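Local coordinates for peptidase S9 prolyl oligopeptidase catalytic domain-containing protein (Pyrococcus horikoshii, PDB 4HXF) that probably cleaves peptides as a serine protease of the prolyl oligopeptidase family, working as a self-compartmentalizing hexamer in which multimerization governs substrate selection, at residues S501-G504 / L505-K509; P188-D191 / V192-Y196; P235-Y239 / V240-D244; L427-L430 / E431-L435; I132-D136 / V137-F141. All coordinates share one frame; numbering follows the deposited sequence. Where two conformers were deposited one is given.

Contact 1: S501-G504 / L505-K509; sequences SDIG and LWFDK. With Y3A (N-[(benzyloxy)carbonyl]glycyl-N-[(2S,3R)-4-chloro-3-hydroxy-1-phenylbutan-2-yl]glycinamide), chain B.
Ile503 touches two aromatic side chains with different parts of itself as the chain turns into helix 504-511. Its CB lies 3.5 Å from Trp506 CZ2, with CG2 close to the same ring atom, while the other branch carries CD1 to 3.7 Å from Phe507 CD2. A chi1 of 69° divides the work: CG1 stands between the backbone N and the carbonyl carbon and runs alongside Phe507, leaving CG2 to the indole. Beyond this pair the bound inhibitor takes over, for the edge of the Phe507 ring meets its phenyl group, CD2 being 3.5 Å from CE2 of Y3A. Asp508 OD1 borders the same phenyl, 3.7 Å from CZ4 of Y3A, and is hydrogen-bonded to Ser497.

The next shell is backbone. Ile503 O accepts Phe507 N at 2.9 Å in a nearly straight bond, accepts Trp506 N weakly, and also sits over one face of the indole toward its rim. Gly504 O receives Asp508 N at 3.1 Å. A side chain at Gly504 would collide with Ser501 OG, so glycine probably suits this tight entry to the helix. Water 2 links Asp502 O to Trp506 NE1, 2.9 Å away, and lies in the indole plane, which should restrain rotation of the ring. Farther out, Arg548 pairs with Asp502 and hydrogen-bonds the inhibitor, while Lys509 reaches Asp563 of the second subunit.

The chemistry is that of a largely apolar pocket wall: a ring edge backed by isoleucine, with one carboxylate oxygen already engaged by a serine, consistent with acceptance of the inhibitor's phenyl group.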
# COMPACT_ATOMS: atom_id res chain seq x y z
N SER A 501 -38.68 12.40 12.94
CA SER A 501 -38.29 11.01 13.12
C SER A 501 -38.77 10.10 12.03
O SER A 501 -39.63 10.42 11.25
CB SER A 501 -38.73 10.46 14.43
OG SER A 501 -40.13 10.24 14.44
N ASP A 502 -38.16 8.94 11.98
CA ASP A 502 -38.52 7.98 10.96
C ASP A 502 -39.98 7.56 10.96
O ASP A 502 -40.56 7.37 9.87
CB ASP A 502 -37.57 6.80 11.00
CG ASP A 502 -37.56 6.02 12.30
OD1 ASP A 502 -38.20 6.34 13.26
OD2 ASP A 502 -36.81 5.05 12.29
N ILE A 503 -40.52 7.30 12.16
CA ILE A 503 -41.89 6.80 12.28
C ILE A 503 -42.89 7.84 12.73
O ILE A 503 -44.08 7.57 12.90
CB ILE A 503 -41.90 5.60 13.23
CG1 ILE A 503 -41.62 5.96 14.66
CG2 ILE A 503 -41.04 4.44 12.66
CD1 ILE A 503 -41.83 4.84 15.72
N GLY A 504 -42.44 9.08 12.91
CA GLY A 504 -43.30 10.02 13.52
C GLY A 504 -44.55 10.39 12.85
O GLY A 504 -45.53 10.69 13.51
N LEU A 505 -44.58 10.37 11.51
CA LEU A 505 -45.73 10.90 10.78
C LEU A 505 -47.00 10.09 11.16
O LEU A 505 -48.10 10.69 11.19
CB LEU A 505 -45.54 10.91 9.27
CG LEU A 505 -44.62 11.94 8.65
CD1 LEU A 505 -44.57 11.71 7.13
CD2 LEU A 505 -45.08 13.35 9.11
N TRP A 506 -46.82 8.79 11.43
CA TRP A 506 -47.96 7.97 11.83
C TRP A 506 -47.93 7.62 13.27
O TRP A 506 -48.99 7.68 13.90
CB TRP A 506 -48.01 6.75 10.89
CG TRP A 506 -46.73 6.01 10.80
CD1 TRP A 506 -45.71 6.20 9.91
CD2 TRP A 506 -46.35 4.93 11.62
NE1 TRP A 506 -44.69 5.31 10.17
CE2 TRP A 506 -45.01 4.53 11.14
CE3 TRP A 506 -46.95 4.24 12.70
CZ2 TRP A 506 -44.34 3.54 11.71
CZ3 TRP A 506 -46.22 3.23 13.28
CH2 TRP A 506 -44.94 2.90 12.80
N PHE A 507 -46.78 7.32 13.87
CA PHE A 507 -46.79 6.87 15.23
C PHE A 507 -47.10 7.98 16.24
O PHE A 507 -47.85 7.71 17.18
CB PHE A 507 -45.53 6.16 15.61
CG PHE A 507 -45.64 5.29 16.86
CD1 PHE A 507 -46.69 4.33 16.98
CD2 PHE A 507 -44.78 5.45 17.89
CE1 PHE A 507 -46.80 3.57 18.14
CE2 PHE A 507 -44.85 4.67 19.05
CZ PHE A 507 -45.87 3.73 19.17
N ASP A 508 -46.57 9.18 16.07
CA ASP A 508 -46.89 10.24 16.99
C ASP A 508 -48.39 10.58 16.93
O ASP A 508 -48.98 10.96 17.95
CB ASP A 508 -46.07 11.54 16.73
CG ASP A 508 -44.67 11.51 17.28
OD1 ASP A 508 -43.90 10.69 16.91
OD2 ASP A 508 -44.44 12.43 18.04
N LYS A 509 -48.98 10.50 15.76
CA LYS A 509 -50.47 10.74 15.62
C LYS A 509 -51.25 9.84 16.59
O LYS A 509 -52.29 10.27 17.15
CB LYS A 509 -51.00 10.65 14.20
CG LYS A 509 -50.56 11.86 13.34
CD LYS A 509 -51.22 11.86 11.99
CE LYS A 509 -50.71 12.99 11.08
NZ LYS A 509 -51.18 12.85 9.68
N3 Y3A B . -41.01 0.88 18.67
CA3 Y3A B . -41.43 2.14 19.32
C3 Y3A B . -40.16 2.99 19.40
O3 Y3A B . -39.14 2.88 18.74
C4 Y3A B . -38.00 3.97 21.84
O4 Y3A B . -38.74 3.65 22.96
CA4 Y3A B . -38.90 4.71 20.87
N4 Y3A B . -40.10 3.84 20.70
CB4 Y3A B . -39.58 6.00 21.42
CG4 Y3A B . -40.47 6.68 20.44
CD1 Y3A B . -40.06 7.25 19.23
CD2 Y3A B . -41.82 6.84 20.76
CE1 Y3A B . -40.92 7.89 18.36
CE2 Y3A B . -42.69 7.48 19.90
CZ4 Y3A B . -42.26 7.97 18.71
C15 Y3A B . -36.98 2.96 21.18
O HOH W 1 -42.35 9.64 9.43
O HOH W 2 -42.25 5.50 8.69

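Contact 2: P188-D191 / V192-Y196; sequences PHRD and VIPRY
Arg195 folds back toward Asp191 because its chain bends twice, at chi2 (-64°) and chi3 (-55°), and Arg190 curls over Pro194 through a single bend at chi3 (-65°). The first fold brings Arg195 NH1 to 2.8 Å from Asp191 OD2, a salt bridge that lies in the guanidinium plane and meets the oxygen nearly end-on, although the two flat groups are steeply inclined to each other. The second lays one face of the Arg190 guanidinium over the proline ring, with NH1 3.6 Å from Pro194 CG. Water 3, at the guanidinium edge, ties NH1 to Val192 O, and NH2 forms a salt bridge with Asp136.

Asp191 has a second oxygen in use: His189 NE2 donates to OD1 over 3.0 Å, coming from above the carboxylate plane while the acceptor stays in the imidazole plane. The backbone itself doubles back, in the loop between strands 182-188 and 200-206 of a propeller blade, with Arg195 centring an inverse gamma turn. Arg195 N binds His189 O at 2.8 Å and Asp191 N binds Ile193 O at 3.0 Å, forming one bridge between Arg190 and Pro194. Pro188 CG rests 4.1 Å from Tyr196 CD2, and Pro194 CB covers a face of the same ring.

Lys216 also pairs with Asp191 OD2, and Asp201 takes His189 ND1. With two cations on one carboxylate, Asp191 is likely to stay ionised, and an imidazole held between two aspartates would probably be polarised toward its protonated form.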
# COMPACT_ATOMS: atom_id res chain seq x y z
N PRO A 188 -46.22 -2.44 1.88
CA PRO A 188 -47.01 -1.43 2.60
C PRO A 188 -48.07 -0.82 1.70
O PRO A 188 -47.81 -0.45 0.53
CB PRO A 188 -45.94 -0.43 3.03
CG PRO A 188 -44.65 -1.14 3.08
CD PRO A 188 -44.78 -2.12 1.89
N HIS A 189 -49.29 -0.65 2.22
CA HIS A 189 -50.33 -0.07 1.45
C HIS A 189 -50.14 1.43 1.34
O HIS A 189 -49.83 2.03 2.33
CB HIS A 189 -51.71 -0.37 2.12
CG HIS A 189 -52.85 0.21 1.38
ND1 HIS A 189 -53.49 -0.42 0.36
CD2 HIS A 189 -53.49 1.46 1.53
CE1 HIS A 189 -54.45 0.41 -0.11
NE2 HIS A 189 -54.41 1.56 0.59
N ARG A 190 -50.42 1.98 0.17
CA ARG A 190 -50.20 3.43 -0.01
C ARG A 190 -51.52 4.21 -0.02
O ARG A 190 -52.37 3.97 -0.90
CB ARG A 190 -49.41 3.75 -1.26
CG ARG A 190 -49.01 5.24 -1.30
CD ARG A 190 -48.20 5.57 -2.61
NE ARG A 190 -46.89 4.89 -2.68
CZ ARG A 190 -45.78 5.39 -2.11
NH1 ARG A 190 -45.84 6.51 -1.48
NH2 ARG A 190 -44.67 4.69 -2.13
N ASP A 191 -51.70 5.14 0.90
CA ASP A 191 -52.78 6.16 0.83
C ASP A 191 -52.13 7.52 0.53
O ASP A 191 -51.51 7.62 -0.52
CB ASP A 191 -53.58 6.20 2.10
CG ASP A 191 -54.40 4.82 2.30
OD1 ASP A 191 -54.96 4.36 1.38
OD2 ASP A 191 -54.46 4.43 3.39
N VAL A 192 -52.19 8.53 1.40
CA VAL A 192 -51.47 9.85 1.08
C VAL A 192 -49.94 9.56 1.22
O VAL A 192 -49.18 9.98 0.38
CB VAL A 192 -51.92 10.92 2.01
CG1 VAL A 192 -51.08 12.20 1.85
CG2 VAL A 192 -53.41 11.26 1.70
N ILE A 193 -49.60 8.71 2.19
CA ILE A 193 -48.31 8.17 2.39
C ILE A 193 -48.42 6.67 2.56
O ILE A 193 -49.53 6.12 2.78
CB ILE A 193 -47.60 8.80 3.58
CG1 ILE A 193 -48.26 8.57 4.93
CG2 ILE A 193 -47.55 10.37 3.32
CD1 ILE A 193 -47.39 8.93 6.19
N PRO A 194 -47.31 5.95 2.52
CA PRO A 194 -47.38 4.51 2.88
C PRO A 194 -47.79 4.30 4.32
O PRO A 194 -47.35 5.01 5.22
CB PRO A 194 -45.94 3.97 2.61
CG PRO A 194 -45.33 5.01 1.74
CD PRO A 194 -45.94 6.34 2.16
N ARG A 195 -48.65 3.31 4.53
CA ARG A 195 -49.21 3.02 5.87
C ARG A 195 -48.36 2.01 6.66
O ARG A 195 -48.78 0.87 7.05
CB ARG A 195 -50.65 2.59 5.72
CG ARG A 195 -51.51 3.45 4.88
CD ARG A 195 -51.69 4.86 5.45
NE ARG A 195 -52.20 4.96 6.82
CZ ARG A 195 -53.51 4.95 7.10
NH1 ARG A 195 -54.41 4.77 6.16
NH2 ARG A 195 -53.89 5.10 8.36
N TYR A 196 -47.11 2.40 6.89
CA TYR A 196 -46.14 1.54 7.51
C TYR A 196 -46.59 1.05 8.85
O TYR A 196 -47.16 1.83 9.56
CB TYR A 196 -44.88 2.32 7.75
CG TYR A 196 -44.17 2.83 6.52
CD1 TYR A 196 -44.09 4.18 6.25
CD2 TYR A 196 -43.68 1.94 5.61
CE1 TYR A 196 -43.38 4.61 5.13
CE2 TYR A 196 -43.00 2.37 4.45
CZ TYR A 196 -42.81 3.74 4.26
OH TYR A 196 -42.15 4.12 3.09
O HOH W 3 -47.27 8.78 -1.42
O HOH W 4 -42.71 3.88 -0.24

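Contact 3: P235-Y239 / V240-D244; sequences PEKKY and VSEHD. With MG (magnesium ion), chain D.
Lys237 and Asp244 meet at about a right angle, joining two limbs of a loop beside a magnesium ion. The lysine chain is extended beyond CG, and its NZ gives a hydrogen bond to Asp244 OD1 at 2.7 Å, on the syn side and somewhat out of the carboxylate plane, with a weak second bond to OD2. The ammonium also donates to Val240 O at 2.9 Å. Asp244 OD2 spends its main interaction on the metal, 2.1 Å from the magnesium ion, whose other ligands are four waters and Glu263. One of the waters, water 6, donates to both Val240 O and Glu242 O, so Val240 O accepts from lysine and metal-bound water together.

Glu242 runs past Lys237 in the opposite direction and serves the other limb. Its OE2 accepts Tyr239 N at 3.0 Å from the anti side, and Lys238 N at 2.7 Å in a bond that is weak because it is bent. Thus one oxygen occupies two successive amides. Glu242 N in turn donates to Tyr239 O at 3.1 Å, while Ser241 OG and the amide of Val240 both find Glu510 on helix 504-511.

Were Lys237 replaced by an alanine, Asp244 OD1 would probably be left without its cationic partner and the carboxylate held mainly through OD2 by the metal.

The bond from Glu242 N closes a type I beta turn, Tyr239 to Glu242. It belongs to the long loop joining strands 229-232 and 245-249 within a four-stranded beta-propeller blade, which here doubles as a magnesium site.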
# COMPACT_ATOMS: atom_id res chain seq x y z
N PRO A 235 -56.71 -8.55 11.08
CA PRO A 235 -57.27 -8.17 9.76
C PRO A 235 -57.34 -6.67 9.60
O PRO A 235 -57.10 -6.13 8.51
CB PRO A 235 -58.74 -8.77 9.77
CG PRO A 235 -58.53 -10.07 10.51
CD PRO A 235 -57.49 -9.69 11.63
N GLU A 236 -57.71 -5.94 10.67
CA GLU A 236 -57.70 -4.47 10.61
C GLU A 236 -57.44 -3.93 11.98
O GLU A 236 -58.16 -4.20 12.93
CB GLU A 236 -59.05 -3.91 10.08
CG GLU A 236 -59.13 -2.40 9.84
CD GLU A 236 -60.52 -2.07 9.22
OE1 GLU A 236 -61.43 -1.83 10.02
OE2 GLU A 236 -60.72 -2.20 7.98
N LYS A 237 -56.40 -3.14 12.10
CA LYS A 237 -56.05 -2.43 13.36
C LYS A 237 -56.54 -1.04 13.30
O LYS A 237 -56.48 -0.38 12.25
CB LYS A 237 -54.50 -2.35 13.52
CG LYS A 237 -53.93 -3.66 14.00
CD LYS A 237 -52.45 -3.39 14.25
CE LYS A 237 -51.73 -4.41 14.98
NZ LYS A 237 -50.29 -4.08 15.12
N LYS A 238 -57.15 -0.56 14.37
CA LYS A 238 -57.27 0.90 14.54
C LYS A 238 -56.03 1.57 15.04
O LYS A 238 -55.78 2.75 14.75
CB LYS A 238 -58.41 1.24 15.50
CG LYS A 238 -59.75 0.75 14.94
CD LYS A 238 -60.89 1.24 15.75
CE LYS A 238 -62.12 0.63 15.02
NZ LYS A 238 -63.42 1.22 15.40
N TYR A 239 -55.28 0.87 15.92
CA TYR A 239 -54.00 1.39 16.44
C TYR A 239 -52.89 0.40 16.16
O TYR A 239 -53.15 -0.83 16.37
CB TYR A 239 -54.09 1.52 17.97
CG TYR A 239 -55.31 2.41 18.34
CD1 TYR A 239 -55.25 3.76 18.20
CD2 TYR A 239 -56.50 1.85 18.75
CE1 TYR A 239 -56.34 4.60 18.48
CE2 TYR A 239 -57.60 2.63 19.07
CZ TYR A 239 -57.52 3.99 18.88
OH TYR A 239 -58.64 4.83 19.13
N VAL A 240 -51.71 0.88 15.81
CA VAL A 240 -50.58 0.00 15.57
C VAL A 240 -50.26 -0.69 16.87
O VAL A 240 -49.80 -1.84 16.93
CB VAL A 240 -49.42 0.86 15.06
CG1 VAL A 240 -48.16 0.04 15.01
CG2 VAL A 240 -49.76 1.38 13.63
N SER A 241 -50.52 0.02 17.98
CA SER A 241 -50.27 -0.53 19.37
C SER A 241 -51.16 -1.70 19.80
O SER A 241 -50.90 -2.26 20.88
CB SER A 241 -50.35 0.58 20.40
OG SER A 241 -49.40 1.68 20.07
N GLU A 242 -52.22 -2.00 19.06
CA GLU A 242 -53.03 -3.20 19.33
C GLU A 242 -52.16 -4.44 19.31
O GLU A 242 -51.16 -4.45 18.57
CB GLU A 242 -54.21 -3.33 18.32
CG GLU A 242 -55.33 -2.37 18.50
CD GLU A 242 -56.26 -2.54 17.26
OE1 GLU A 242 -56.64 -3.70 16.93
OE2 GLU A 242 -56.73 -1.55 16.85
N HIS A 243 -52.53 -5.47 20.08
CA HIS A 243 -51.78 -6.67 20.11
C HIS A 243 -51.77 -7.33 18.77
O HIS A 243 -52.87 -7.71 18.30
CB HIS A 243 -52.31 -7.60 21.18
CG HIS A 243 -51.95 -7.23 22.63
ND1 HIS A 243 -50.94 -6.33 22.99
CD2 HIS A 243 -52.53 -7.67 23.81
CE1 HIS A 243 -50.87 -6.31 24.34
NE2 HIS A 243 -51.83 -7.13 24.85
N ASP A 244 -50.59 -7.60 18.25
CA ASP A 244 -50.46 -8.51 17.08
C ASP A 244 -50.74 -9.92 17.39
O ASP A 244 -50.31 -10.45 18.43
CB ASP A 244 -49.11 -8.37 16.46
CG ASP A 244 -48.95 -7.02 15.81
OD1 ASP A 244 -49.65 -6.70 14.87
OD2 ASP A 244 -48.27 -6.13 16.35
MG MG D . -47.18 -5.32 17.97
O HOH W 5 -58.09 -4.93 15.40
O HOH W 6 -48.59 -3.84 18.29
O HOH W 7 -46.01 -4.57 19.51
O HOH W 8 -46.27 -3.96 16.55
O HOH W 9 -45.67 -6.85 17.62

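Contact 4: L427-L430 / E431-L435; sequences LRVL and ERTGL
Val429 and Thr433 touch through one methyl each, Val429 CG2 lying 4.1 Å from Thr433 CG2, with the two side chains crossing obliquely. In Val429 a chi1 of 71° puts CG1 in the crowded position between the backbone N and the carbonyl carbon and swings CG2 anti to the N, toward the threonine. Thr433 turns its methyl, not its hydroxyl, to this partner. Both side chains also pack on Tyr467.

Arg432 is doubly bent. Turning at chi2 (-73°) and again at chi3, it curls beside the preceding carbonyls: its CG lies 3.4 Å from Leu430 O and 3.7 Å from Arg428 O. The curl ends with the guanidinium spread against Leu435, whose CD1 sits 3.4 Å above the centre of that plane, while NH2 forms a salt bridge with Glu436. Leu430 points its branches outward, to Tyr239 and to helix 504-511.

These conformations ride on a strongly curved backbone. Arg432 N binds Val429 O at 2.8 Å, and Glu431 between them takes a positive phi of 68°. Gly434 adopts similar left-handed angles, at which a side chain would press against the carbonyl oxygen before it; Leu435 N closes that bend on Arg432 O at 3.0 Å.

One type I and two type II beta turns thus follow in series, carrying the chain of the hydrolase domain from helix 423-427 to Leu435, the N-cap residue of helix 436-451.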
# COMPACT_ATOMS: atom_id res chain seq x y z
N LEU A 427 -53.15 0.24 25.52
CA LEU A 427 -53.75 1.40 24.85
C LEU A 427 -54.05 2.56 25.77
O LEU A 427 -54.26 3.68 25.32
CB LEU A 427 -55.00 0.98 24.11
CG LEU A 427 -54.75 -0.07 22.98
CD1 LEU A 427 -56.04 -0.42 22.27
CD2 LEU A 427 -53.68 0.40 21.93
N ARG A 428 -53.99 2.29 27.06
CA ARG A 428 -54.26 3.39 28.02
C ARG A 428 -53.33 4.60 27.87
O ARG A 428 -53.73 5.67 28.34
CB ARG A 428 -54.09 2.88 29.50
CG ARG A 428 -55.30 2.13 29.94
CD ARG A 428 -55.11 1.51 31.26
NE ARG A 428 -56.25 0.76 31.86
CZ ARG A 428 -57.12 1.29 32.72
NH1 ARG A 428 -57.15 2.58 33.04
NH2 ARG A 428 -58.00 0.53 33.25
N VAL A 429 -52.11 4.40 27.39
CA VAL A 429 -51.08 5.43 27.32
C VAL A 429 -51.37 6.41 26.19
O VAL A 429 -50.84 7.51 26.19
CB VAL A 429 -49.62 4.86 27.26
CG1 VAL A 429 -49.39 4.21 25.86
CG2 VAL A 429 -48.60 5.98 27.56
N LEU A 430 -52.18 5.98 25.19
CA LEU A 430 -52.31 6.82 23.94
C LEU A 430 -53.00 8.18 24.35
O LEU A 430 -53.99 8.22 25.09
CB LEU A 430 -53.16 6.11 22.89
CG LEU A 430 -52.62 4.72 22.38
CD1 LEU A 430 -53.48 4.30 21.21
CD2 LEU A 430 -51.14 4.73 22.06
N GLU A 431 -52.34 9.25 23.91
CA GLU A 431 -52.70 10.63 24.21
C GLU A 431 -52.50 10.98 25.67
O GLU A 431 -52.93 12.04 26.10
CB GLU A 431 -54.15 11.03 23.74
CG GLU A 431 -54.38 10.75 22.26
CD GLU A 431 -55.73 11.31 21.82
OE1 GLU A 431 -56.63 10.47 21.63
OE2 GLU A 431 -55.94 12.55 21.78
N ARG A 432 -51.84 10.12 26.44
CA ARG A 432 -51.66 10.31 27.90
C ARG A 432 -50.25 10.11 28.37
O ARG A 432 -49.99 9.82 29.54
CB ARG A 432 -52.61 9.36 28.71
CG ARG A 432 -54.05 9.37 28.30
CD ARG A 432 -54.68 10.59 28.73
NE ARG A 432 -54.96 10.63 30.21
CZ ARG A 432 -55.48 11.76 30.71
NH1 ARG A 432 -55.75 12.80 29.88
NH2 ARG A 432 -55.59 11.94 32.01
N THR A 433 -49.31 10.24 27.46
CA THR A 433 -47.87 10.10 27.87
C THR A 433 -47.45 11.11 28.96
O THR A 433 -47.75 12.27 28.83
CB THR A 433 -46.96 10.36 26.69
OG1 THR A 433 -47.18 11.65 26.09
CG2 THR A 433 -47.09 9.25 25.59
N GLY A 434 -46.88 10.61 30.03
CA GLY A 434 -46.43 11.50 31.14
C GLY A 434 -47.51 11.71 32.19
O GLY A 434 -47.30 12.33 33.22
N LEU A 435 -48.72 11.15 31.96
CA LEU A 435 -49.83 11.36 32.87
C LEU A 435 -49.97 10.16 33.78
O LEU A 435 -49.16 10.01 34.68
CB LEU A 435 -51.14 11.73 32.08
CG LEU A 435 -51.03 12.95 31.14
CD1 LEU A 435 -52.35 13.25 30.45
CD2 LEU A 435 -50.49 14.17 31.96

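Contact 5: I132-D136 / V137-F141; sequences IFEDD and VPAWF
Glu134 faces Ala139 with their CA atoms 6.2 Å apart, across a chain reversal that contains a cis peptide before Pro138. Glu134 leaves the backbone with CG anti to its N (chi1 -175°) and then bends at chi2 (63°), which rests CG 4.1 Å from Ala139 CB and curls the carboxylate back over the turn. There OE1 uses its anti lone pair for Asp136 N, 2.8 Å away, and accepts Asp135 N weakly; Arg172 adds a salt bridge to the same oxygen. The other oxygen, OE2, accepts a hydrogen bond from water 10 at 2.6 Å, and the same water donates to Ala139 O at 2.7 Å. Asp136 OD1 weakly holds Val137 N, while its OD2 is in a salt bridge with Arg190.

With an alanine at Glu134, Arg172 would probably lose its carboxylate mate and the amide of Asp136 its acceptor, setting the turn freer to move.

Ala139 N binds His559 of the second subunit. This excursion of the chain, inserted between strands 117-124 and 151-158 of one propeller blade, pairs residues 132-134 antiparallel with a strand of that subunit, extending a beta-sheet across a subunit interface of the hexamer.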
# COMPACT_ATOMS: atom_id res chain seq x y z
N ILE A 132 -28.24 12.73 -1.26
CA ILE A 132 -29.43 11.89 -1.10
C ILE A 132 -30.58 12.63 -1.72
O ILE A 132 -30.69 13.88 -1.58
CB ILE A 132 -29.67 11.73 0.42
CG1 ILE A 132 -28.49 10.92 1.03
CG2 ILE A 132 -31.00 11.11 0.73
CD1 ILE A 132 -28.11 11.43 2.39
N PHE A 133 -31.46 11.99 -2.47
CA PHE A 133 -32.61 12.63 -3.02
C PHE A 133 -33.85 11.87 -2.66
O PHE A 133 -33.84 10.61 -2.83
CB PHE A 133 -32.52 12.69 -4.52
CG PHE A 133 -33.55 13.54 -5.14
CD1 PHE A 133 -33.45 14.93 -5.06
CD2 PHE A 133 -34.67 13.01 -5.73
CE1 PHE A 133 -34.46 15.69 -5.59
CE2 PHE A 133 -35.71 13.78 -6.20
CZ PHE A 133 -35.58 15.13 -6.16
N GLU A 134 -34.85 12.53 -2.15
CA GLU A 134 -36.05 11.81 -1.64
C GLU A 134 -37.30 12.49 -2.24
O GLU A 134 -37.53 13.72 -2.17
CB GLU A 134 -36.08 11.75 -0.13
CG GLU A 134 -37.20 10.95 0.49
CD GLU A 134 -37.08 9.48 0.07
OE1 GLU A 134 -38.02 9.08 -0.69
OE2 GLU A 134 -36.06 8.78 0.36
N ASP A 135 -38.26 11.63 -2.63
CA ASP A 135 -39.56 12.08 -3.09
C ASP A 135 -40.70 11.21 -2.50
O ASP A 135 -41.88 11.43 -2.86
CB ASP A 135 -39.68 12.05 -4.63
CG ASP A 135 -39.68 10.62 -5.20
OD1 ASP A 135 -39.59 9.65 -4.46
OD2 ASP A 135 -39.77 10.49 -6.43
N ASP A 136 -40.35 10.35 -1.55
CA ASP A 136 -41.33 9.53 -0.77
C ASP A 136 -41.17 9.83 0.74
O ASP A 136 -40.49 10.84 1.10
CB ASP A 136 -41.22 8.08 -1.16
CG ASP A 136 -42.49 7.28 -0.76
OD1 ASP A 136 -43.43 7.79 -0.19
OD2 ASP A 136 -42.48 6.21 -1.24
N VAL A 137 -41.73 8.99 1.65
CA VAL A 137 -41.58 9.26 3.08
C VAL A 137 -41.38 7.91 3.71
O VAL A 137 -41.84 6.91 3.18
CB VAL A 137 -42.77 9.99 3.80
CG1 VAL A 137 -42.88 11.41 3.36
CG2 VAL A 137 -44.07 9.20 3.63
N PRO A 138 -40.67 7.86 4.82
CA PRO A 138 -39.89 8.94 5.39
C PRO A 138 -38.56 9.02 4.66
O PRO A 138 -38.26 8.17 3.77
CB PRO A 138 -39.75 8.44 6.84
CG PRO A 138 -39.54 7.01 6.74
CD PRO A 138 -40.48 6.61 5.58
N ALA A 139 -37.71 10.01 4.94
CA ALA A 139 -36.42 10.11 4.28
C ALA A 139 -35.32 9.25 4.84
O ALA A 139 -34.26 9.07 4.26
CB ALA A 139 -35.98 11.58 4.34
N TRP A 140 -35.58 8.69 6.01
CA TRP A 140 -34.61 7.85 6.74
C TRP A 140 -35.27 6.88 7.66
O TRP A 140 -36.48 6.96 7.93
CB TRP A 140 -33.60 8.79 7.45
CG TRP A 140 -34.18 9.72 8.54
CD1 TRP A 140 -35.42 9.75 9.06
CD2 TRP A 140 -33.40 10.78 9.15
NE1 TRP A 140 -35.53 10.81 10.00
CE2 TRP A 140 -34.28 11.46 10.10
CE3 TRP A 140 -32.08 11.21 9.01
CZ2 TRP A 140 -33.81 12.53 10.89
CZ3 TRP A 140 -31.64 12.29 9.75
CH2 TRP A 140 -32.49 12.90 10.69
N PHE A 141 -34.54 5.86 8.07
CA PHE A 141 -35.06 4.89 9.00
C PHE A 141 -33.96 4.42 9.91
O PHE A 141 -32.88 4.12 9.48
CB PHE A 141 -35.76 3.72 8.31
CG PHE A 141 -36.82 3.05 9.16
CD1 PHE A 141 -38.10 3.48 9.10
CD2 PHE A 141 -36.55 1.99 10.04
CE1 PHE A 141 -39.10 3.01 9.90
CE2 PHE A 141 -37.54 1.45 10.82
CZ PHE A 141 -38.81 1.91 10.73
O HOH W 10 -33.88 9.59 1.61

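Overall arrangement
Contact 1 sits in the middle: it touches contacts 2, 3 and 5 and brings Phe507 and Asp508 to the inhibitor pocket. Contacts 1 and 5 meet closely, with Asp502 O 3.3 Å from Pro138 CB. Contact 2 joins contact 5 by a salt bridge, Arg190 NH2 to Asp136 OD2 at 2.8 Å, and by Tyr196 OH near Val137 O. Val240 CG2 of contact 3 packs on Trp506 CZ3 at 4.0 Å, while Tyr239 leans on Leu430 of contact 4. Contacts 4 and 5 stay about 30 Å apart, centre to centre. Propeller loops 2, 3 and 5 thus gather around hydrolase contact 1, and contacts 1, 2 and 5 also reach the second subunit.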